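Local coordinates for protein oxidoreductase, putative (Neosartorya fumigata, PDB 6SKX) that probably catalyses the NADPH-dependent reductive amination of carbonyl compounds, reducing imines to amines, at residues D80-G84 against K85-N89; K141-E144 against G145-V149. All blocks are in the same frame, centred on the assembly; numbering follows the deposited sequence.

Contact 1: D80-G84 against K85-N89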
ATOM      1  N   ASP A  80      33.267 -12.944 -27.457  1.00 65.73           N
ATOM      2  CA  ASP A  80      34.307 -14.001 -27.640  1.00 69.07           C
ATOM      3  C   ASP A  80      35.027 -14.320 -26.315  1.00 72.42           C
ATOM      4  O   ASP A  80      35.822 -15.288 -26.323  1.00 64.94           O
ATOM      5  CB  ASP A  80      35.395 -13.587 -28.651  1.00 78.25           C
ATOM      6  CG  ASP A  80      34.959 -13.398 -30.108  1.00 81.94           C
ATOM      7  OD1 ASP A  80      33.872 -13.891 -30.494  1.00 74.62           O
ATOM      8  OD2 ASP A  80      35.723 -12.750 -30.857  1.00 82.44           O
ATOM      9  N   HIS A  81      34.835 -13.547 -25.227  1.00 56.74           N
ATOM     10  CA  HIS A  81      35.613 -13.751 -23.974  1.00 53.75           C
ATOM     11  C   HIS A  81      34.779 -14.450 -22.900  1.00 55.02           C
ATOM     12  O   HIS A  81      35.358 -14.769 -21.836  1.00 56.79           O
ATOM     13  CB  HIS A  81      36.219 -12.426 -23.534  1.00 59.34           C
ATOM     14  CG  HIS A  81      37.258 -11.924 -24.480  1.00 64.89           C
ATOM     15  ND1 HIS A  81      36.935 -11.159 -25.603  1.00 71.01           N
ATOM     16  CD2 HIS A  81      38.606 -12.070 -24.485  1.00 66.35           C
ATOM     17  CE1 HIS A  81      38.045 -10.831 -26.234  1.00 67.71           C
ATOM     18  NE2 HIS A  81      39.087 -11.376 -25.564  1.00 63.46           N
ATOM     19  N   LEU A  82      33.523 -14.793 -23.217  1.00 54.68           N
ATOM     20  CA  LEU A  82      32.500 -15.290 -22.249  1.00 60.57           C
ATOM     21  C   LEU A  82      32.662 -16.771 -21.877  1.00 59.62           C
ATOM     22  O   LEU A  82      32.047 -17.174 -20.875  1.00 53.70           O
ATOM     23  CB  LEU A  82      31.116 -15.043 -22.849  1.00 59.53           C
ATOM     24  CG  LEU A  82      30.732 -13.569 -22.975  1.00 66.27           C
ATOM     25  CD1 LEU A  82      29.308 -13.437 -23.489  1.00 65.26           C
ATOM     26  CD2 LEU A  82      30.894 -12.836 -21.640  1.00 71.00           C
ATOM     27  N   HIS A  83      33.453 -17.557 -22.614  1.00 58.10           N
ATOM     28  CA  HIS A  83      33.546 -19.031 -22.424  1.00 56.45           C
ATOM     29  C   HIS A  83      33.986 -19.308 -20.969  1.00 55.75           C
ATOM     30  O   HIS A  83      35.032 -18.749 -20.540  1.00 52.92           O
ATOM     31  CB  HIS A  83      34.455 -19.676 -23.513  1.00 49.63           C
ATOM     32  CG  HIS A  83      34.420 -21.170 -23.509  1.00 65.60           C
ATOM     33  ND1 HIS A  83      33.411 -21.907 -24.173  1.00 71.37           N
ATOM     34  CD2 HIS A  83      35.208 -22.079 -22.878  1.00 68.34           C
ATOM     35  CE1 HIS A  83      33.594 -23.196 -23.939  1.00 75.97           C
ATOM     36  NE2 HIS A  83      34.701 -23.328 -23.155  1.00 71.55           N
ATOM     37  N   GLY A  84      33.251 -20.169 -20.256  1.00 50.81           N
ATOM     38  CA  GLY A  84      33.526 -20.573 -18.856  1.00 49.36           C
ATOM     39  C   GLY A  84      33.223 -19.464 -17.832  1.00 54.11           C
ATOM     40  O   GLY A  84      33.489 -19.684 -16.662  1.00 46.37           O
ATOM     41  N   LYS A  85      32.646 -18.320 -18.215  1.00 46.92           N
ATOM     42  CA  LYS A  85      32.256 -17.252 -17.248  1.00 52.21           C
ATOM     43  C   LYS A  85      30.885 -17.535 -16.630  1.00 51.35           C
ATOM     44  O   LYS A  85      30.049 -18.187 -17.268  1.00 57.58           O
ATOM     45  CB  LYS A  85      32.174 -15.875 -17.901  1.00 50.01           C
ATOM     46  CG  LYS A  85      33.466 -15.387 -18.533  1.00 55.77           C
ATOM     47  CD  LYS A  85      34.607 -15.253 -17.555  1.00 58.62           C
ATOM     48  CE  LYS A  85      35.924 -14.942 -18.233  1.00 52.23           C
ATOM     49  NZ  LYS A  85      36.976 -14.732 -17.220  1.00 52.49           N
ATOM     50  N   THR A  86      30.695 -17.088 -15.391  1.00 51.15           N
ATOM     51  CA  THR A  86      29.386 -17.068 -14.705  1.00 46.82           C
ATOM     52  C   THR A  86      28.873 -15.626 -14.655  1.00 49.10           C
ATOM     53  O   THR A  86      29.527 -14.779 -14.074  1.00 53.06           O
ATOM     54  CB  THR A  86      29.472 -17.656 -13.306  1.00 50.21           C
ATOM     55  OG1 THR A  86      29.976 -18.984 -13.430  1.00 49.31           O
ATOM     56  CG2 THR A  86      28.125 -17.619 -12.609  1.00 48.22           C
ATOM     57  N   ILE A  87      27.734 -15.367 -15.275  1.00 49.46           N
ATOM     58  CA  ILE A  87      27.137 -14.008 -15.352  1.00 47.67           C
ATOM     59  C   ILE A  87      25.952 -13.942 -14.384  1.00 53.73           C
ATOM     60  O   ILE A  87      25.084 -14.847 -14.398  1.00 50.24           O
ATOM     61  CB  ILE A  87      26.773 -13.718 -16.805  1.00 53.76           C
ATOM     62  CG1 ILE A  87      28.057 -13.707 -17.645  1.00 62.59           C
ATOM     63  CG2 ILE A  87      25.979 -12.436 -16.906  1.00 52.43           C
ATOM     64  CD1 ILE A  87      27.836 -13.416 -19.089  1.00 73.16           C
ATOM     65  N   ILE A  88      25.989 -12.953 -13.497  1.00 52.47           N
ATOM     66  CA  ILE A  88      24.849 -12.616 -12.611  1.00 50.48           C
ATOM     67  C   ILE A  88      24.322 -11.262 -13.074  1.00 50.31           C
ATOM     68  O   ILE A  88      25.010 -10.255 -12.843  1.00 49.48           O
ATOM     69  CB  ILE A  88      25.275 -12.579 -11.133  1.00 50.50           C
ATOM     70  CG1 ILE A  88      26.080 -13.818 -10.706  1.00 47.63           C
ATOM     71  CG2 ILE A  88      24.043 -12.346 -10.277  1.00 47.27           C
ATOM     72  CD1 ILE A  88      25.349 -15.148 -10.793  1.00 50.11           C
ATOM     73  N   ASN A  89      23.174 -11.235 -13.751  1.00 49.43           N
ATOM     74  CA  ASN A  89      22.599  -9.958 -14.248  1.00 48.94           C
ATOM     75  C   ASN A  89      21.484  -9.474 -13.292  1.00 49.35           C
ATOM     76  O   ASN A  89      20.432 -10.152 -13.204  1.00 47.34           O
ATOM     77  CB  ASN A  89      22.172 -10.132 -15.699  1.00 46.75           C
ATOM     78  CG  ASN A  89      21.698  -8.843 -16.333  1.00 46.54           C
ATOM     79  OD1 ASN A  89      21.950  -7.748 -15.818  1.00 44.06           O
ATOM     80  ND2 ASN A  89      21.041  -8.976 -17.472  1.00 48.34           N
TER
HETATM   81  O   HOH W   1      32.714 -19.823 -14.044  1.00 52.22           O

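Contact 2: K141-E144 against G145-V149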
ATOM      1  N   LYS A 141      24.570 -22.057  -7.211  1.00 51.80           N
ATOM      2  CA  LYS A 141      25.130 -22.834  -6.068  1.00 51.62           C
ATOM      3  C   LYS A 141      26.610 -22.440  -5.805  1.00 47.99           C
ATOM      4  O   LYS A 141      27.007 -22.320  -4.635  1.00 48.21           O
ATOM      5  CB  LYS A 141      24.973 -24.340  -6.311  1.00 50.85           C
ATOM      6  CG  LYS A 141      25.373 -25.180  -5.109  1.00 68.25           C
ATOM      7  CD  LYS A 141      25.209 -26.695  -5.240  1.00 78.96           C
ATOM      8  CE  LYS A 141      24.888 -27.344  -3.906  1.00 81.33           C
ATOM      9  NZ  LYS A 141      25.790 -28.480  -3.615  1.00 91.00           N
ATOM     10  N   ALA A 142      27.422 -22.233  -6.841  1.00 46.45           N
ATOM     11  CA  ALA A 142      28.869 -21.916  -6.726  1.00 49.23           C
ATOM     12  C   ALA A 142      29.097 -20.444  -6.337  1.00 44.11           C
ATOM     13  O   ALA A 142      30.144 -20.144  -5.729  1.00 49.06           O
ATOM     14  CB  ALA A 142      29.575 -22.269  -8.016  1.00 47.72           C
ATOM     15  N   ALA A 143      28.151 -19.560  -6.647  1.00 47.26           N
ATOM     16  CA  ALA A 143      28.259 -18.090  -6.454  1.00 50.52           C
ATOM     17  C   ALA A 143      27.650 -17.633  -5.115  1.00 49.24           C
ATOM     18  O   ALA A 143      27.898 -16.462  -4.718  1.00 51.36           O
ATOM     19  CB  ALA A 143      27.593 -17.378  -7.611  1.00 48.58           C
ATOM     20  N   GLU A 144      26.847 -18.475  -4.466  1.00 48.94           N
ATOM     21  CA  GLU A 144      25.922 -18.036  -3.381  1.00 52.16           C
ATOM     22  C   GLU A 144      26.743 -17.505  -2.192  1.00 50.52           C
ATOM     23  O   GLU A 144      26.339 -16.508  -1.588  1.00 51.22           O
ATOM     24  CB  GLU A 144      24.998 -19.191  -2.979  1.00 54.26           C
ATOM     25  CG  GLU A 144      23.988 -18.802  -1.915  1.00 60.25           C
ATOM     26  CD  GLU A 144      22.904 -19.836  -1.627  1.00 68.29           C
ATOM     27  OE1 GLU A 144      23.090 -21.028  -1.972  1.00 71.49           O
ATOM     28  OE2 GLU A 144      21.873 -19.440  -1.058  1.00 65.64           O
ATOM     29  N   GLY A 145      27.868 -18.147  -1.884  1.00 48.63           N
ATOM     30  CA  GLY A 145      28.783 -17.766  -0.795  1.00 55.30           C
ATOM     31  C   GLY A 145      29.264 -16.337  -0.953  1.00 49.67           C
ATOM     32  O   GLY A 145      29.365 -15.607   0.085  1.00 62.05           O
ATOM     33  N   ASP A 146      29.478 -15.928  -2.205  1.00 47.79           N
ATOM     34  CA  ASP A 146      29.876 -14.536  -2.564  1.00 46.17           C
ATOM     35  C   ASP A 146      28.622 -13.633  -2.542  1.00 47.88           C
ATOM     36  O   ASP A 146      28.653 -12.558  -1.928  1.00 46.84           O
ATOM     37  CB  ASP A 146      30.588 -14.503  -3.921  1.00 46.30           C
ATOM     38  CG  ASP A 146      31.802 -15.409  -4.053  1.00 50.46           C
ATOM     39  OD1 ASP A 146      32.562 -15.552  -3.062  1.00 46.70           O
ATOM     40  OD2 ASP A 146      31.986 -15.966  -5.156  1.00 52.75           O
ATOM     41  N   LEU A 147      27.544 -14.032  -3.215  1.00 43.04           N
ATOM     42  CA  LEU A 147      26.332 -13.184  -3.332  1.00 48.34           C
ATOM     43  C   LEU A 147      25.700 -12.924  -1.945  1.00 46.31           C
ATOM     44  O   LEU A 147      25.132 -11.861  -1.766  1.00 45.26           O
ATOM     45  CB  LEU A 147      25.347 -13.867  -4.279  1.00 44.79           C
ATOM     46  CG  LEU A 147      25.823 -13.944  -5.729  1.00 44.72           C
ATOM     47  CD1 LEU A 147      24.904 -14.836  -6.545  1.00 46.35           C
ATOM     48  CD2 LEU A 147      25.954 -12.569  -6.350  1.00 46.81           C
ATOM     49  N   SER A 148      25.842 -13.827  -0.979  1.00 43.67           N
ATOM     50  CA  SER A 148      25.221 -13.677   0.359  1.00 48.25           C
ATOM     51  C   SER A 148      25.886 -12.533   1.166  1.00 55.29           C
ATOM     52  O   SER A 148      25.314 -12.161   2.194  1.00 48.36           O
ATOM     53  CB  SER A 148      25.216 -15.004   1.088  1.00 46.00           C
ATOM     54  OG  SER A 148      26.542 -15.413   1.411  1.00 62.40           O
ATOM     55  N   VAL A 149      27.004 -11.909   0.740  1.00 51.35           N
ATOM     56  CA  VAL A 149      27.537 -10.742   1.515  1.00 47.92           C
ATOM     57  C   VAL A 149      26.669  -9.516   1.221  1.00 50.29           C
ATOM     58  O   VAL A 149      26.705  -8.572   2.012  1.00 49.91           O
ATOM     59  CB  VAL A 149      29.034 -10.431   1.292  1.00 56.34           C
ATOM     60  CG1 VAL A 149      29.916 -11.673   1.476  1.00 54.77           C
ATOM     61  CG2 VAL A 149      29.307  -9.725  -0.032  1.00 52.71           C
TER
HETATM   62  O   HOH W   2      32.370 -18.626  -5.123  1.00 46.61           O

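Contact 1: D80-G84 against K85-N89
Leu-82 and Lys-85 close a type II beta turn through which the chain leaves a short 3-10 segment and enters strand 86-89. Lys-85 N donates to Leu-82 O at 3.0 Å, with a fairly straight N-H...O angle of 158°, but it reaches the oxygen from above the carbonyl plane and not along a lone pair. His-83 and Gly-84 occupy the corners, and Gly-84 has the positive phi of 72° usual for the third position of such a turn. A water then links the turn to the strand: it donates to Gly-84 O at 2.7 Å and lies 2.9 Å from Thr-86 OG1, a hydroxyl also bonded to Arg-111.

Lys-85 carries most of the side-chain contact. With CG beside its own backbone N (chi1 -60°) and a bend at chi2, the chain passes across the carbonyls of Leu-82 and His-81 and leads away from the turn: CB and CG both lie against Leu-82 O, CG at 3.3 Å, and CE passes 3.7 Å from His-81 O. The ammonium group continues beyond the turn to a salt bridge with Asp-59 and hydrogen bonds to the carbonyls of Ile-55 and Ser-58. On the apolar side, CD2 of Leu-82 meets CD1 of Ile-87 at 4.0 Å, the two side chains crossing at about a right angle; Phe-105 of helix 95-106 touches both.

The turn thus sorts its polar and apolar groups. One backbone bond closes it, a methyl contact joins Leu-82 to Ile-87 in the strand, and the buried lysine sends its charge to one carboxylate and two carbonyl oxygens, a setting that would be expected to favour the protonated amine and that ties the strand entrance to the end of helix 51-56 and the residues after it.

Contact 2: K141-E144 against G145-V149
Leu-147 reaches back over one turn of helix 137-147 to Ala-143. Its CB lies 3.7 Å from Ala-143 O; CG, placed beside the backbone N by chi1 of -67°, comes closer to the same oxygen, at 3.4 Å; and CD1 ends 3.9 Å from Ala-143 CB, methyl against methyl. The backbone runs alongside: Leu-147 N donates to Ala-143 O at 2.9 Å with a nearly straight angle of 167°, in the carbonyl plane. Asp-146 N makes a weak bond to that oxygen, so two amides share one acceptor.

One residue further on, Glu-144 O accepts from Ser-148 N at 2.8 Å, nearly along the C=O axis. The serine hydroxyl lies between its own backbone N and carbonyl carbon (chi1 67°), which turns OG back toward the helix; there it has weak, alternative approaches to Glu-144 O and Gly-145 O. Asp-146 divides its carboxylate: OD2 accepts from a water that also donates to Ala-142 O, whereas OD1 bonds to the hydroxyl of Tyr-25. The water bridge lies beside a kink, where the amides of Gly-145 and Asp-146 lack the usual helical bond to the carbonyl four residues back, Asp-146 N having the weak one to Ala-143 O instead.

The segment belongs to the helix of the beta-alpha-beta unit formed by strand 130-135, helix 137-147 and strand 152-155. Leu-147 faces the sheet, touching Ile-62 of strand 60-63 and Cys-153 of strand 152-155, while Glu-144 and Ser-148 also pack on Cys-153 and Asp-146 touches Leu-60.

Overall arrangement
Contacts 1 and 2 both belong to the Rossmann-type NADP-binding domain, with centres about 16 Å apart. They meet in the apolar layer between sheet and helix, where Ile-88 CD1 of strand 86-89 lies 4.3 Å from Leu-147 CD1 of helix 137-147; strand 60-63 touches residues of both contacts. Contact 1 leads into a central strand, whereas contact 2 belongs to the helix before one of the sheet's two edge strands within this chain, 152-155. No residue of either contact is among the known NADP-binding residues: between side chains, Ile-87 is about 10 Å from Leu-65 and Leu-147 about 12 Å from Met-12, both in that set, though no cofactor is bound to this chain.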